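Local structure of hypothetical protein SP2199 (2IBO) at residues M1-I5 and V78-L82. The protein is of unknown function but belongs to the thiamine-binding protein family of the MTH1187-YkoF clan, so it may bind thiamine or a related compound. Numbering follows the deposited sequence.
Sequences MKASI and VGEIL
The last rungs of an antiparallel ladder, where the start of inner strand 2-11 meets the end of strand 70-79, outermost within the chain, show how a strand end can be closed by a turn and a salt bridge. Ala3 and Val78 form a non-hydrogen-bonded pair, CA to CA 4.5 Å, with Ala3 CB 3.7 Å from Val78 CG1 on the face covered by Phe49 of helix 49-64. One step outward, Gly79 N gives a weak hydrogen bond to Lys2 O (3.3 Å). Gly79 has phi/psi 105/-153°, where a CB would jam against the carbonyl O of Val78. An inverse gamma turn centred on Glu80 follows, with a weak Ile81 N to Gly79 O bond (2.7 Å), and swings Ile81 CG1 to 4.0 Å from Lys2 CB. Lys2 (mtmt) reaches along the turn: its NZ forms a salt bridge with Glu80 OE1 (3.5 Å), and a water accepts from NZ (3.0 Å) and donates to Glu80 OE2 (2.7 Å). Val78 also pairs with a strand of a second subunit, continuing the sheet across the interface. Adjacent first and last strands characterise the βαββαβ ferredoxin-like fold.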
HETATM    1  N   MSE A   1      -1.278  20.784  -8.894  1.00 52.39           N
HETATM    2  CA  MSE A   1      -1.197  21.620  -7.665  1.00 52.34           C
HETATM    3  C   MSE A   1      -1.465  20.832  -6.382  1.00 49.89           C
HETATM    4  O   MSE A   1      -0.585  20.123  -5.903  1.00 50.74           O
HETATM    5  CB  MSE A   1      -2.178  22.788  -7.759  1.00 78.64           C
HETATM    6  CG  MSE A   1      -2.172  23.707  -6.545  1.00 78.12           C
HETATM    7 SE   MSE A   1      -3.435  25.158  -6.761  1.00 78.53          SE
HETATM    8  CE  MSE A   1      -5.083  24.094  -6.791  1.00 76.54           C
ATOM      9  N   LYS A   2      -2.673  20.953  -5.829  1.00 29.75           N
ATOM     10  CA  LYS A   2      -3.021  20.270  -4.582  1.00 25.32           C
ATOM     11  C   LYS A   2      -2.644  18.798  -4.554  1.00 22.61           C
ATOM     12  O   LYS A   2      -2.887  18.060  -5.520  1.00 20.69           O
ATOM     13  CB  LYS A   2      -4.513  20.418  -4.280  1.00 45.91           C
ATOM     14  CG  LYS A   2      -4.859  21.648  -3.459  1.00 48.17           C
ATOM     15  CD  LYS A   2      -6.365  21.800  -3.270  1.00 50.41           C
ATOM     16  CE  LYS A   2      -7.063  22.085  -4.605  1.00 53.13           C
ATOM     17  NZ  LYS A   2      -8.540  22.274  -4.486  1.00 55.10           N
ATOM     18  N   ALA A   3      -2.040  18.380  -3.435  1.00 18.85           N
ATOM     19  CA  ALA A   3      -1.626  16.995  -3.270  1.00 15.80           C
ATOM     20  C   ALA A   3      -1.500  16.591  -1.815  1.00 14.52           C
ATOM     21  O   ALA A   3      -1.268  17.420  -0.946  1.00 14.73           O
ATOM     22  CB  ALA A   3      -0.317  16.766  -3.973  1.00 12.73           C
ATOM     23  N   SER A   4      -1.667  15.305  -1.554  1.00 23.71           N
ATOM     24  CA  SER A   4      -1.541  14.797  -0.205  1.00 24.69           C
ATOM     25  C   SER A   4      -0.664  13.557  -0.310  1.00 24.75           C
ATOM     26  O   SER A   4      -0.793  12.780  -1.253  1.00 25.63           O
ATOM     27  CB  SER A   4      -2.907  14.449   0.377  1.00 27.54           C
ATOM     28  OG  SER A   4      -2.825  14.316   1.786  1.00 30.04           O
ATOM     29  N   ILE A   5       0.229  13.393   0.659  1.00 27.39           N
ATOM     30  CA  ILE A   5       1.183  12.293   0.703  1.00 25.92           C
ATOM     31  C   ILE A   5       1.116  11.644   2.068  1.00 26.45           C
ATOM     32  O   ILE A   5       1.122  12.333   3.086  1.00 28.33           O
ATOM     33  CB  ILE A   5       2.622  12.842   0.481  1.00 17.95           C
ATOM     34  CG1 ILE A   5       2.779  13.271  -0.971  1.00 17.57           C
ATOM     35  CG2 ILE A   5       3.673  11.837   0.894  1.00 15.73           C
ATOM     36  CD1 ILE A   5       2.479  12.165  -1.937  1.00 20.74           C
ATOM     37  N   VAL A  78      -3.402  13.233  -5.893  1.00 31.46           N
ATOM     38  CA  VAL A  78      -3.238  14.480  -6.644  1.00 33.84           C
ATOM     39  C   VAL A  78      -4.459  14.903  -7.445  1.00 35.40           C
ATOM     40  O   VAL A  78      -5.279  14.066  -7.838  1.00 34.47           O
ATOM     41  CB  VAL A  78      -2.050  14.399  -7.643  1.00 24.89           C
ATOM     42  CG1 VAL A  78      -0.751  14.482  -6.896  1.00 24.68           C
ATOM     43  CG2 VAL A  78      -2.124  13.092  -8.472  1.00 23.00           C
ATOM     44  N   GLY A  79      -4.542  16.210  -7.698  1.00 31.90           N
ATOM     45  CA  GLY A  79      -5.640  16.778  -8.456  1.00 34.93           C
ATOM     46  C   GLY A  79      -6.614  17.508  -7.558  1.00 37.05           C
ATOM     47  O   GLY A  79      -6.231  18.009  -6.498  1.00 36.07           O
ATOM     48  N   GLU A  80      -7.875  17.585  -7.979  1.00 50.16           N
ATOM     49  CA  GLU A  80      -8.892  18.255  -7.174  1.00 52.21           C
ATOM     50  C   GLU A  80      -9.280  17.303  -6.059  1.00 51.20           C
ATOM     51  O   GLU A  80     -10.316  16.646  -6.113  1.00 50.31           O
ATOM     52  CB  GLU A  80     -10.107  18.621  -8.027  1.00 87.51           C
ATOM     53  CG  GLU A  80      -9.897  19.851  -8.909  1.00 85.53           C
ATOM     54  CD  GLU A  80      -9.471  21.090  -8.117  1.00 86.44           C
ATOM     55  OE1 GLU A  80      -8.270  21.208  -7.774  1.00 84.53           O
ATOM     56  OE2 GLU A  80     -10.340  21.945  -7.831  1.00 89.52           O
ATOM     57  N   ILE A  81      -8.414  17.251  -5.052  1.00 41.00           N
ATOM     58  CA  ILE A  81      -8.563  16.381  -3.896  1.00 39.87           C
ATOM     59  C   ILE A  81      -9.163  17.100  -2.697  1.00 40.95           C
ATOM     60  O   ILE A  81      -8.990  18.307  -2.542  1.00 41.34           O
ATOM     61  CB  ILE A  81      -7.183  15.789  -3.509  1.00 20.04           C
ATOM     62  CG1 ILE A  81      -6.155  16.901  -3.238  1.00 18.14           C
ATOM     63  CG2 ILE A  81      -6.608  15.028  -4.688  1.00 19.84           C
ATOM     64  CD1 ILE A  81      -6.059  17.368  -1.818  1.00 15.76           C
ATOM     65  N   LEU A  82      -9.882  16.360  -1.860  1.00 35.99           N
ATOM     66  CA  LEU A  82     -10.481  16.937  -0.665  1.00 36.13           C
ATOM     67  C   LEU A  82      -9.341  17.079   0.335  1.00 36.77           C
ATOM     68  O   LEU A  82      -8.375  16.308   0.286  1.00 35.80           O
ATOM     69  CB  LEU A  82     -11.562  16.013  -0.100  1.00 59.23           C
ATOM     70  CG  LEU A  82     -12.732  15.673  -1.027  1.00 59.63           C
ATOM     71  CD1 LEU A  82     -12.241  14.808  -2.176  1.00 59.13           C
ATOM     72  CD2 LEU A  82     -13.806  14.933  -0.249  1.00 59.06           C
TER
HETATM   73  O   HOH W   1      -8.672  23.859  -7.035  1.00 57.98           O